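Local coordinates for protein 4-hydroxy-tetrahydrodipicolinate synthase (Thermotoga maritima, PDB 1O5K) that probably condenses pyruvate, held as a Schiff base, with aspartate beta-semialdehyde to give 4-hydroxy-tetrahydrodipicolinate, a step of lysine biosynthesis by the diaminopimelate pathway, at residues 30-35 and 68-73; 51-56 and 84-89; 113-118 and 150-155; 262-267 and 283-288. All coordinates share one frame; numbering follows the deposited sequence.

Interaction 1 of 4, residues 30-35 and 68-73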
loop_
_atom_site.group_PDB
_atom_site.type_symbol
_atom_site.label_atom_id
_atom_site.label_comp_id
_atom_site.label_asym_id
_atom_site.label_seq_id
_atom_site.Cartn_x
_atom_site.Cartn_y
_atom_site.Cartn_z
ATOM N N LEU A 30 -15.587 -16.239 31.809
ATOM C CA LEU A 30 -16.233 -14.937 31.887
ATOM C C LEU A 30 -16.222 -14.409 33.322
ATOM O O LEU A 30 -16.482 -15.151 34.290
ATOM C CB LEU A 30 -17.696 -14.997 31.524
ATOM C CG LEU A 30 -18.195 -15.182 30.149
ATOM C CD1 LEU A 30 -19.737 -15.080 30.262
ATOM C CD2 LEU A 30 -17.638 -14.119 29.212
ATOM N N ASP A 31 -15.918 -13.138 33.453
ATOM C CA ASP A 31 -15.834 -12.484 34.773
ATOM C C ASP A 31 -16.913 -11.405 34.836
ATOM O O ASP A 31 -16.651 -10.227 34.561
ATOM C CB ASP A 31 -14.447 -11.889 34.950
ATOM C CG ASP A 31 -14.258 -11.181 36.284
ATOM O OD1 ASP A 31 -15.218 -11.051 37.075
ATOM O OD2 ASP A 31 -13.166 -10.673 36.587
ATOM N N LEU A 32 -18.144 -11.813 35.148
ATOM C CA LEU A 32 -19.271 -10.877 35.096
ATOM C C LEU A 32 -19.189 -9.849 36.232
ATOM O O LEU A 32 -19.773 -8.779 36.123
ATOM C CB LEU A 32 -20.614 -11.616 35.131
ATOM C CG LEU A 32 -20.903 -12.464 33.896
ATOM C CD1 LEU A 32 -22.167 -13.284 34.086
ATOM C CD2 LEU A 32 -21.023 -11.587 32.646
ATOM N N GLU A 33 -18.507 -10.142 37.335
ATOM C CA GLU A 33 -18.425 -9.125 38.399
ATOM C C GLU A 33 -17.561 -7.940 37.945
ATOM O O GLU A 33 -17.936 -6.781 38.114
ATOM C CB GLU A 33 -17.927 -9.698 39.735
ATOM N N SER A 34 -16.430 -8.213 37.321
ATOM C CA SER A 34 -15.649 -7.142 36.748
ATOM C C SER A 34 -16.410 -6.456 35.588
ATOM O O SER A 34 -16.379 -5.247 35.460
ATOM C CB SER A 34 -14.307 -7.668 36.237
ATOM O OG SER A 34 -13.475 -8.028 37.337
ATOM N N TYR A 35 -17.091 -7.231 34.768
ATOM C CA TYR A 35 -17.887 -6.662 33.642
ATOM C C TYR A 35 -18.890 -5.658 34.178
ATOM O O TYR A 35 -19.011 -4.535 33.659
ATOM C CB TYR A 35 -18.606 -7.778 32.933
ATOM C CG TYR A 35 -19.372 -7.346 31.731
ATOM C CD1 TYR A 35 -18.716 -6.804 30.647
ATOM C CD2 TYR A 35 -20.755 -7.395 31.709
ATOM C CE1 TYR A 35 -19.410 -6.406 29.501
ATOM C CE2 TYR A 35 -21.460 -6.978 30.580
ATOM C CZ TYR A 35 -20.795 -6.470 29.496
ATOM O OH TYR A 35 -21.485 -6.055 28.366
ATOM N N GLU A 68 -24.831 -15.714 25.530
ATOM C CA GLU A 68 -26.165 -15.550 26.104
ATOM C C GLU A 68 -26.057 -14.898 27.482
ATOM O O GLU A 68 -26.767 -13.940 27.782
ATOM C CB GLU A 68 -26.908 -16.887 26.186
ATOM C CG GLU A 68 -28.139 -16.750 27.058
ATOM C CD GLU A 68 -29.084 -17.916 26.967
ATOM O OE1 GLU A 68 -29.946 -17.990 27.870
ATOM O OE2 GLU A 68 -28.968 -18.721 26.005
ATOM N N LYS A 69 -25.124 -15.379 28.299
ATOM C CA LYS A 69 -24.963 -14.861 29.646
ATOM C C LYS A 69 -24.525 -13.405 29.657
ATOM O O LYS A 69 -25.028 -12.616 30.441
ATOM C CB LYS A 69 -23.911 -15.674 30.410
ATOM C CG LYS A 69 -24.374 -17.037 30.785
ATOM C CD LYS A 69 -23.255 -17.805 31.445
ATOM C CE LYS A 69 -23.775 -19.117 32.074
ATOM N NZ LYS A 69 -22.776 -19.662 33.054
ATOM N N LEU A 70 -23.601 -13.059 28.771
ATOM C CA LEU A 70 -23.054 -11.728 28.710
ATOM C C LEU A 70 -24.129 -10.776 28.187
ATOM O O LEU A 70 -24.289 -9.687 28.721
ATOM C CB LEU A 70 -21.816 -11.717 27.812
ATOM C CG LEU A 70 -21.002 -10.417 27.738
ATOM C CD1 LEU A 70 -20.332 -10.119 29.064
ATOM C CD2 LEU A 70 -19.944 -10.511 26.682
ATOM N N VAL A 71 -24.873 -11.184 27.152
ATOM C CA VAL A 71 -25.876 -10.284 26.575
ATOM C C VAL A 71 -26.970 -10.039 27.631
ATOM O O VAL A 71 -27.389 -8.888 27.872
ATOM C CB VAL A 71 -26.455 -10.848 25.280
ATOM C CG1 VAL A 71 -27.783 -10.097 24.859
ATOM C CG2 VAL A 71 -25.375 -10.790 24.207
ATOM N N SER A 72 -27.474 -11.121 28.216
ATOM C CA SER A 72 -28.555 -11.012 29.193
ATOM C C SER A 72 -28.131 -10.162 30.371
ATOM O O SER A 72 -28.910 -9.309 30.847
ATOM C CB SER A 72 -28.980 -12.400 29.666
ATOM O OG SER A 72 -29.576 -13.081 28.564
ATOM N N ARG A 73 -26.899 -10.368 30.845
ATOM C CA ARG A 73 -26.439 -9.589 31.990
ATOM C C ARG A 73 -26.299 -8.090 31.650
ATOM O O ARG A 73 -26.584 -7.254 32.475
ATOM C CB ARG A 73 -25.131 -10.126 32.554
ATOM C CG ARG A 73 -24.714 -9.485 33.882
ATOM C CD ARG A 73 -25.817 -9.668 34.973
ATOM N NE ARG A 73 -25.640 -8.842 36.163
ATOM C CZ ARG A 73 -26.630 -8.511 37.021
ATOM N NH1 ARG A 73 -27.886 -8.899 36.817
ATOM N NH2 ARG A 73 -26.373 -7.766 38.091
HETATM O O HOH W 1 -22.748 -9.196 37.114
#
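L30, the last residue of strand 29-30, opens the contact by laying its CD1 methyl 4.2 Å from CB of K69, whose chain then leads its ammonium group away from the interface. A helix starts next, and D31 is its N-cap: OD1 takes the backbone N-H of S34 in a nearly straight bond (3.1 Å, 173°), while OD2 takes the hydroxyl of the same serine, both donors standing above the carboxylate plane. A short acid suits this place because it reaches forward to the first turn, where backbone N-H groups lack helical partners. L32, in the first turn, sends CD2 to within 3.9 Å of L70 CD1 and also rests on CB of R73. Its carbonyl O is linked to NE of R73 through a water. Y35, one turn on, carries the centre of the contact. With CG anti to its backbone N (chi1 -176°), its ring turns one face to L70, and CD1 of L70 stands 3.6 Å from the ring centroid, only 8° off the normal: a CH-pi contact. The flat ring offers that branched leucine a broad seat, and its OH reaches past it to bond OG1 of T74. An alanine in place of Y35 would probably leave a gap over L70 CD1 and deprive the T74 hydroxyl of this partner. R73 forms salt bridges with E36 and with E76, a ligand of the bound calcium ion. Helices 32-44 and 64-78 thus meet on the outside of the barrel, where Y35 and L70 both pack on V52 of strand 49-52.

Interaction 2 of 4, residues 51-56 and 84-89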
loop_
_atom_site.group_PDB
_atom_site.type_symbol
_atom_site.label_atom_id
_atom_site.label_comp_id
_atom_site.label_asym_id
_atom_site.label_seq_id
_atom_site.Cartn_x
_atom_site.Cartn_y
_atom_site.Cartn_z
ATOM N N ILE A 51 -21.976 -1.627 22.764
ATOM C CA ILE A 51 -21.767 -2.647 21.765
ATOM C C ILE A 51 -21.040 -3.797 22.460
ATOM O O ILE A 51 -19.889 -3.661 22.910
ATOM C CB ILE A 51 -20.996 -2.142 20.540
ATOM C CG1 ILE A 51 -21.914 -1.258 19.650
ATOM C CG2 ILE A 51 -20.496 -3.304 19.744
ATOM C CD1 ILE A 51 -22.286 0.067 20.275
ATOM N N VAL A 52 -21.745 -4.912 22.578
ATOM C CA VAL A 52 -21.243 -6.096 23.276
ATOM C C VAL A 52 -20.863 -7.150 22.219
ATOM O O VAL A 52 -21.575 -7.329 21.218
ATOM C CB VAL A 52 -22.364 -6.632 24.196
ATOM C CG1 VAL A 52 -21.980 -7.933 24.843
ATOM C CG2 VAL A 52 -22.684 -5.606 25.317
ATOM N N LEU A 53 -19.770 -7.880 22.446
ATOM C CA LEU A 53 -19.328 -8.931 21.534
ATOM C C LEU A 53 -18.970 -8.440 20.124
ATOM O O LEU A 53 -19.230 -9.105 19.150
ATOM C CB LEU A 53 -20.340 -10.095 21.486
ATOM C CG LEU A 53 -20.446 -10.775 22.856
ATOM C CD1 LEU A 53 -21.758 -11.551 22.920
ATOM C CD2 LEU A 53 -19.264 -11.682 23.162
ATOM N N GLY A 54 -18.345 -7.280 20.058
ATOM C CA GLY A 54 -17.627 -6.857 18.848
ATOM C C GLY A 54 -16.229 -7.447 19.015
ATOM O O GLY A 54 -15.957 -8.264 19.928
ATOM N N THR A 55 -15.341 -7.001 18.137
ATOM C CA THR A 55 -13.930 -7.398 18.146
ATOM C C THR A 55 -13.294 -7.096 19.455
ATOM O O THR A 55 -12.494 -7.874 19.985
ATOM C CB THR A 55 -13.124 -6.602 17.041
ATOM O OG1 THR A 55 -14.007 -6.118 16.010
ATOM C CG2 THR A 55 -12.287 -7.559 16.288
ATOM N N THR A 56 -13.602 -5.915 19.971
ATOM C CA THR A 56 -13.044 -5.470 21.261
ATOM C C THR A 56 -13.477 -6.386 22.404
ATOM O O THR A 56 -12.798 -6.496 23.380
ATOM C CB THR A 56 -13.464 -4.033 21.550
ATOM O OG1 THR A 56 -13.067 -3.184 20.466
ATOM C CG2 THR A 56 -12.748 -3.442 22.789
ATOM N N VAL A 84 -28.519 -1.717 23.840
ATOM C CA VAL A 84 -27.488 -2.744 23.868
ATOM C C VAL A 84 -27.503 -3.386 22.494
ATOM O O VAL A 84 -28.501 -3.963 22.063
ATOM C CB VAL A 84 -27.747 -3.792 25.003
ATOM C CG1 VAL A 84 -26.778 -5.007 24.943
ATOM C CG2 VAL A 84 -27.639 -3.111 26.373
ATOM N N ILE A 85 -26.401 -3.217 21.810
ATOM C CA ILE A 85 -26.198 -3.645 20.453
ATOM C C ILE A 85 -25.181 -4.806 20.488
ATOM O O ILE A 85 -24.104 -4.651 21.024
ATOM C CB ILE A 85 -25.676 -2.478 19.621
ATOM C CG1 ILE A 85 -26.689 -1.336 19.608
ATOM C CG2 ILE A 85 -25.377 -2.952 18.187
ATOM C CD1 ILE A 85 -26.231 -0.109 18.906
ATOM N N VAL A 86 -25.552 -5.941 19.911
ATOM C CA VAL A 86 -24.800 -7.184 20.023
ATOM C C VAL A 86 -24.125 -7.506 18.689
ATOM O O VAL A 86 -24.780 -7.507 17.635
ATOM C CB VAL A 86 -25.713 -8.316 20.403
ATOM C CG1 VAL A 86 -24.961 -9.655 20.428
ATOM C CG2 VAL A 86 -26.395 -8.000 21.743
ATOM N N GLY A 87 -22.823 -7.707 18.726
ATOM C CA GLY A 87 -22.106 -8.239 17.587
ATOM C C GLY A 87 -22.620 -9.629 17.201
ATOM O O GLY A 87 -22.723 -10.486 18.039
ATOM N N ALA A 88 -22.930 -9.832 15.926
ATOM C CA ALA A 88 -23.565 -11.056 15.487
ATOM C C ALA A 88 -23.160 -11.454 14.056
ATOM O O ALA A 88 -23.820 -12.276 13.437
ATOM C CB ALA A 88 -25.061 -10.914 15.576
ATOM N N GLY A 89 -22.109 -10.860 13.524
ATOM C CA GLY A 89 -21.724 -11.113 12.131
ATOM C C GLY A 89 -20.700 -12.235 12.045
ATOM O O GLY A 89 -19.775 -12.301 12.857
#
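Both backbone hydrogen bonds to strand 84-87 come from V52, next to I51, which pairs with I85 in the parallel pattern of TIM-barrel strands. V52 uses both its N-H and C=O: the N-H goes to I85 O (2.8 Å, 162°), and the O receives the N-H of G87 (2.8 Å, 170°). Each donor lies nearly along the C=O axis. Weaker CA-H...O contacts accompany them, with I51 CA 3.2 Å from I85 O and G87 CA 3.4 Å from L53 O.

Apolar contacts line both faces. I51 and I85 lie side by side, CG1 of I51 being 4.0 Å from CB of I85, and both touch L112. A glycine at I51 would probably open a gap beside I85 and leave that side chain freer to turn. On the face turned to helix 64-78, V52 CG2 meets V84 CG1 at 4.2 Å. Beta-branched residues suit these extended positions. G87 has its own reason: a CB would fall about 2.0 Å from L53 O.

Past the strand end, L53 adopts the left-handed helical conformation (phi 62°). The chemistry is divided: buried hydrogen bonds and hydrocarbon fix the strand, while the loop after it places T56 OG1 on the pyruvate-derived group of the lysine at position 173 and lets T55 OG1 bond weakly to Y144 and to Y118 of the second subunit, consistent with its predicted proton-relay role.

Interaction 3 of 4, residues 113-118 and 150-155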
loop_
_atom_site.group_PDB
_atom_site.type_symbol
_atom_site.label_atom_id
_atom_site.label_comp_id
_atom_site.label_asym_id
_atom_site.label_seq_id
_atom_site.Cartn_x
_atom_site.Cartn_y
_atom_site.Cartn_z
ATOM N N VAL A 113 -23.185 -6.120 12.596
ATOM C CA VAL A 113 -22.896 -7.249 11.732
ATOM C C VAL A 113 -21.760 -6.915 10.787
ATOM O O VAL A 113 -21.922 -6.165 9.807
ATOM C CB VAL A 113 -24.138 -7.636 10.919
ATOM C CG1 VAL A 113 -23.858 -8.735 9.946
ATOM C CG2 VAL A 113 -25.305 -7.999 11.821
ATOM N N VAL A 114 -20.585 -7.451 11.117
ATOM C CA VAL A 114 -19.408 -7.187 10.334
ATOM C C VAL A 114 -19.581 -7.781 8.943
ATOM O O VAL A 114 -20.241 -8.818 8.756
ATOM C CB VAL A 114 -18.123 -7.734 11.048
ATOM C CG1 VAL A 114 -18.153 -9.226 11.161
ATOM C CG2 VAL A 114 -16.845 -7.166 10.447
ATOM N N THR A 115 -19.028 -7.104 7.957
ATOM C CA THR A 115 -18.884 -7.734 6.629
ATOM C C THR A 115 -18.161 -9.066 6.820
ATOM O O THR A 115 -17.179 -9.161 7.567
ATOM C CB THR A 115 -18.003 -6.893 5.681
ATOM O OG1 THR A 115 -16.713 -6.735 6.262
ATOM C CG2 THR A 115 -18.558 -5.479 5.455
ATOM N N PRO A 116 -18.639 -10.117 6.165
ATOM C CA PRO A 116 -17.938 -11.383 6.165
ATOM C C PRO A 116 -16.444 -11.229 5.951
ATOM O O PRO A 116 -15.991 -10.582 4.992
ATOM C CB PRO A 116 -18.576 -12.135 5.015
ATOM C CG PRO A 116 -20.041 -11.638 5.101
ATOM C CD PRO A 116 -19.919 -10.185 5.414
ATOM N N TYR A 117 -15.690 -11.785 6.902
ATOM C CA TYR A 117 -14.212 -11.761 6.921
ATOM C C TYR A 117 -13.686 -13.038 6.247
ATOM O O TYR A 117 -14.408 -14.018 6.172
ATOM C CB TYR A 117 -13.666 -11.677 8.382
ATOM C CG TYR A 117 -14.465 -12.531 9.347
ATOM C CD1 TYR A 117 -14.244 -13.922 9.436
ATOM C CD2 TYR A 117 -15.505 -11.990 10.088
ATOM C CE1 TYR A 117 -14.985 -14.713 10.276
ATOM C CE2 TYR A 117 -16.268 -12.792 10.911
ATOM C CZ TYR A 117 -15.991 -14.151 11.011
ATOM O OH TYR A 117 -16.770 -14.918 11.826
ATOM N N TYR A 118 -12.494 -12.959 5.671
ATOM C CA TYR A 118 -11.726 -14.084 5.146
ATOM C C TYR A 118 -12.149 -14.599 3.762
ATOM O O TYR A 118 -11.274 -14.918 2.954
ATOM C CB TYR A 118 -11.730 -15.247 6.143
ATOM C CG TYR A 118 -10.781 -16.402 5.837
ATOM C CD1 TYR A 118 -9.435 -16.199 5.615
ATOM C CD2 TYR A 118 -11.248 -17.702 5.794
ATOM C CE1 TYR A 118 -8.587 -17.256 5.318
ATOM C CE2 TYR A 118 -10.412 -18.753 5.502
ATOM C CZ TYR A 118 -9.074 -18.521 5.255
ATOM O OH TYR A 118 -8.235 -19.561 4.982
ATOM N N THR A 150 -10.953 -7.685 7.769
ATOM C CA THR A 150 -11.802 -8.613 7.026
ATOM C C THR A 150 -11.291 -9.002 5.667
ATOM O O THR A 150 -11.649 -10.091 5.151
ATOM C CB THR A 150 -13.185 -7.970 6.788
ATOM O OG1 THR A 150 -12.986 -6.760 6.015
ATOM C CG2 THR A 150 -13.828 -7.609 8.116
ATOM N N GLY A 151 -10.484 -8.126 5.056
ATOM C CA GLY A 151 -10.057 -8.307 3.680
ATOM C C GLY A 151 -11.043 -7.799 2.628
ATOM O O GLY A 151 -10.842 -8.028 1.425
ATOM N N VAL A 152 -12.079 -7.101 3.058
ATOM C CA VAL A 152 -13.064 -6.583 2.104
ATOM C C VAL A 152 -13.496 -5.218 2.598
ATOM O O VAL A 152 -13.627 -5.004 3.826
ATOM C CB VAL A 152 -14.284 -7.519 1.969
ATOM C CG1 VAL A 152 -15.146 -7.515 3.242
ATOM C CG2 VAL A 152 -15.098 -7.079 0.767
ATOM N N ASN A 153 -13.613 -4.282 1.664
ATOM C CA ASN A 153 -14.125 -2.941 1.929
ATOM C C ASN A 153 -15.508 -2.770 1.298
ATOM O O ASN A 153 -15.669 -3.034 0.088
ATOM C CB ASN A 153 -13.193 -1.908 1.328
ATOM C CG ASN A 153 -13.649 -0.509 1.614
ATOM O OD1 ASN A 153 -13.900 -0.178 2.745
ATOM N ND2 ASN A 153 -13.778 0.324 0.559
ATOM N N VAL A 154 -16.473 -2.308 2.087
ATOM C CA VAL A 154 -17.809 -1.917 1.554
ATOM C C VAL A 154 -17.655 -0.593 0.861
ATOM O O VAL A 154 -17.331 0.409 1.515
ATOM C CB VAL A 154 -18.898 -1.695 2.645
ATOM C CG1 VAL A 154 -20.257 -1.447 2.002
ATOM C CG2 VAL A 154 -18.989 -2.867 3.594
ATOM N N LEU A 155 -17.902 -0.555 -0.440
ATOM C CA LEU A 155 -17.779 0.704 -1.148
ATOM C C LEU A 155 -18.897 1.608 -0.674
ATOM O O LEU A 155 -19.972 1.102 -0.343
ATOM C CB LEU A 155 -17.913 0.504 -2.654
ATOM C CG LEU A 155 -16.812 -0.265 -3.330
ATOM C CD1 LEU A 155 -17.186 -0.482 -4.757
ATOM C CD2 LEU A 155 -15.429 0.436 -3.220
HETATM O O HOH W 2 -14.857 -4.882 6.218
HETATM O O HOH W 3 -13.738 -10.851 3.487
#
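The loop that follows strand 110-114 leads to Y118, which is predicted to belong to the catalytic proton relay, and here T150 receives that loop at the C-terminal end of the barrel. The backbone tie is Y118 N to T150 O, 3.0 Å long and nearly straight at 166°, though the donor is tilted from the carbonyl plane. Next to it, CB of Y117 rests 3.8 Å from CA of T150.

T150 uses its two branches differently. Its OG1, held between the backbone N and the carbonyl carbon (chi1 60°), accepts the N-H of V152 at 3.1 Å, an ST turn. Its CG2 meets CG2 of V114 tip to tip at 3.8 Å and lies near OG1 of T115. Threonine fits because one residue must supply both a polar and an apolar branch. T115 behaves likewise: its hydroxyl donates to a water that also lies 2.7 Å from T150 OG1 and donates to V152 O, while its CG2 presses tightly on V154 CG2, at 3.2 Å. T150 OG1 has a further partner in V146 O. A second water donates to both P116 O and T150 O.

G151, at positive phi (84°), lets the chain leave helix 147-150. The ring of Y117 stacks with that of Y118 of the second subunit, and the reverse pair repeats the stack. The T150 carbonyl, gripped by one N-H and one water within this buried contact, is likely to steady the backbone that presents Y118.

Interaction 4 of 4, residues 262-267 and 283-288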
loop_
_atom_site.group_PDB
_atom_site.type_symbol
_atom_site.label_atom_id
_atom_site.label_comp_id
_atom_site.label_asym_id
_atom_site.label_seq_id
_atom_site.Cartn_x
_atom_site.Cartn_y
_atom_site.Cartn_z
ATOM N N THR A 262 -2.539 -5.284 18.630
ATOM C CA THR A 262 -3.921 -5.480 18.207
ATOM C C THR A 262 -4.919 -5.303 19.351
ATOM O O THR A 262 -4.802 -5.936 20.396
ATOM C CB THR A 262 -4.060 -6.887 17.670
ATOM O OG1 THR A 262 -3.199 -7.037 16.537
ATOM C CG2 THR A 262 -5.511 -7.122 17.194
ATOM N N ASN A 263 -5.963 -4.503 19.106
ATOM C CA ASN A 263 -7.049 -4.313 20.057
ATOM C C ASN A 263 -7.802 -5.647 20.135
ATOM O O ASN A 263 -8.074 -6.235 19.077
ATOM C CB ASN A 263 -7.983 -3.232 19.477
ATOM C CG ASN A 263 -9.276 -3.126 20.184
ATOM O OD1 ASN A 263 -10.337 -3.292 19.564
ATOM N ND2 ASN A 263 -9.241 -2.757 21.449
ATOM N N PRO A 264 -8.223 -6.117 21.311
ATOM C CA PRO A 264 -8.141 -5.422 22.614
ATOM C C PRO A 264 -6.966 -5.740 23.552
ATOM O O PRO A 264 -7.133 -5.635 24.780
ATOM C CB PRO A 264 -9.420 -5.861 23.275
ATOM C CG PRO A 264 -9.596 -7.287 22.809
ATOM C CD PRO A 264 -9.044 -7.338 21.397
ATOM N N ILE A 265 -5.807 -6.119 23.021
ATOM C CA ILE A 265 -4.684 -6.378 23.874
ATOM C C ILE A 265 -4.319 -5.153 24.725
ATOM O O ILE A 265 -4.248 -5.280 25.977
ATOM C CB ILE A 265 -3.493 -6.961 23.103
ATOM C CG1 ILE A 265 -3.822 -8.379 22.663
ATOM C CG2 ILE A 265 -2.272 -6.973 23.932
ATOM C CD1 ILE A 265 -2.866 -8.900 21.636
ATOM N N PRO A 266 -4.092 -3.980 24.127
ATOM C CA PRO A 266 -3.768 -2.787 24.956
ATOM C C PRO A 266 -4.873 -2.322 25.888
ATOM O O PRO A 266 -4.610 -2.077 27.078
ATOM C CB PRO A 266 -3.476 -1.708 23.900
ATOM C CG PRO A 266 -3.008 -2.545 22.691
ATOM C CD PRO A 266 -4.050 -3.612 22.687
ATOM N N VAL A 267 -6.099 -2.296 25.392
ATOM C CA VAL A 267 -7.213 -1.786 26.250
ATOM C C VAL A 267 -7.441 -2.674 27.503
ATOM O O VAL A 267 -7.676 -2.152 28.625
ATOM C CB VAL A 267 -8.488 -1.510 25.429
ATOM C CG1 VAL A 267 -9.190 -2.785 25.002
ATOM C CG2 VAL A 267 -9.451 -0.626 26.231
ATOM N N LEU A 283 -6.624 -17.264 23.680
ATOM C CA LEU A 283 -5.802 -17.576 22.523
ATOM C C LEU A 283 -6.705 -17.558 21.287
ATOM O O LEU A 283 -7.866 -18.019 21.357
ATOM C CB LEU A 283 -5.104 -18.954 22.708
ATOM C CG LEU A 283 -3.901 -18.994 23.640
ATOM C CD1 LEU A 283 -3.360 -20.368 23.628
ATOM C CD2 LEU A 283 -2.833 -17.987 23.170
ATOM N N PRO A 284 -6.234 -17.016 20.153
ATOM C CA PRO A 284 -4.837 -16.633 19.896
ATOM C C PRO A 284 -4.358 -15.248 20.405
ATOM O O PRO A 284 -3.237 -14.881 20.078
ATOM C CB PRO A 284 -4.780 -16.645 18.367
ATOM C CG PRO A 284 -6.160 -16.156 17.984
ATOM C CD PRO A 284 -7.066 -16.845 18.947
ATOM N N LEU A 285 -5.156 -14.548 21.216
ATOM C CA LEU A 285 -4.710 -13.307 21.811
ATOM C C LEU A 285 -3.960 -13.620 23.093
ATOM O O LEU A 285 -4.195 -14.655 23.730
ATOM C CB LEU A 285 -5.837 -12.323 22.055
ATOM C CG LEU A 285 -6.647 -11.917 20.832
ATOM C CD1 LEU A 285 -7.623 -10.821 21.178
ATOM C CD2 LEU A 285 -5.744 -11.496 19.653
ATOM N N VAL A 286 -2.981 -12.763 23.388
ATOM C CA VAL A 286 -2.138 -12.911 24.562
ATOM C C VAL A 286 -1.959 -11.537 25.166
ATOM O O VAL A 286 -2.219 -10.543 24.496
ATOM C CB VAL A 286 -0.768 -13.502 24.261
ATOM C CG1 VAL A 286 -0.868 -14.943 23.640
ATOM C CG2 VAL A 286 0.074 -12.532 23.398
ATOM N N PRO A 287 -1.619 -11.462 26.447
ATOM C CA PRO A 287 -1.384 -10.167 27.096
ATOM C C PRO A 287 -0.312 -9.267 26.467
ATOM O O PRO A 287 0.674 -9.710 25.865
ATOM C CB PRO A 287 -0.975 -10.557 28.522
ATOM C CG PRO A 287 -1.710 -11.845 28.767
ATOM C CD PRO A 287 -1.548 -12.566 27.412
ATOM N N ALA A 288 -0.511 -7.981 26.708
ATOM C CA ALA A 288 0.336 -6.923 26.217
ATOM C C ALA A 288 1.749 -7.128 26.647
ATOM O O ALA A 288 2.016 -7.683 27.731
ATOM C CB ALA A 288 -0.146 -5.547 26.734
HETATM O O HOH W 4 -3.110 -7.095 27.636
#
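I265 is the main bump of this contact, which lies on the C-terminal side of the TIM-barrel fold, where the start of helix 265-273 meets the loop that leads to helix 290-302. The segment 283-288 bends round this isoleucine and forms the hollow that receives it. With CG1 anti to the carbonyl carbon (chi1 -70°), the longer branch runs alongside the backbone of V286, its CG1 3.3 Å from V286 O and its CD1 4.4 Å from CD2 of L285. The other branch, CG2, fits against A288, 3.4 Å from its N and 3.8 Å from its CB. A small alanine suits this wall, since the CG2 methyl comes so near the backbone there.

L285 is the second bump, its CD1 meeting the ring of P264 at CD, 3.8 Å away, with the two side chains at about a right angle. P264 follows a cis peptide bond and takes the N-cap place, where a proline's missing N-H costs no helical bond. P284, also preceded by a cis peptide, packs on N91 of the second subunit, and I265 touches T122 there. V286 O, buried by the contact, has no polar partner in the model, whereas one water joins I265 O, at 2.7 Å, to A288 N.

From the N terminus, residues 30-35 open interaction 1, and strand 49-52 opens interaction 2 before 68-73 closes the first loop; 84-89 then closes the second, so the two cross. Helix 32-44 thereby packs on strand 49-52, and helix 64-78 on both strands of its beta-alpha-beta unit, V71 resting on V86. Interactions 3 and 4 follow in series. In interaction 3, 150-155 closes the loop opened at 113-118, which runs through helix 123-134 and strand 141-144; G89 packs on V113 and V114. Interaction 4 closes the last, shortest loop yet returns to the loop after strand 49-52: N263 probably bonds T56, and P264 packs on it. Interactions 3 and 4 both also touch the second subunit.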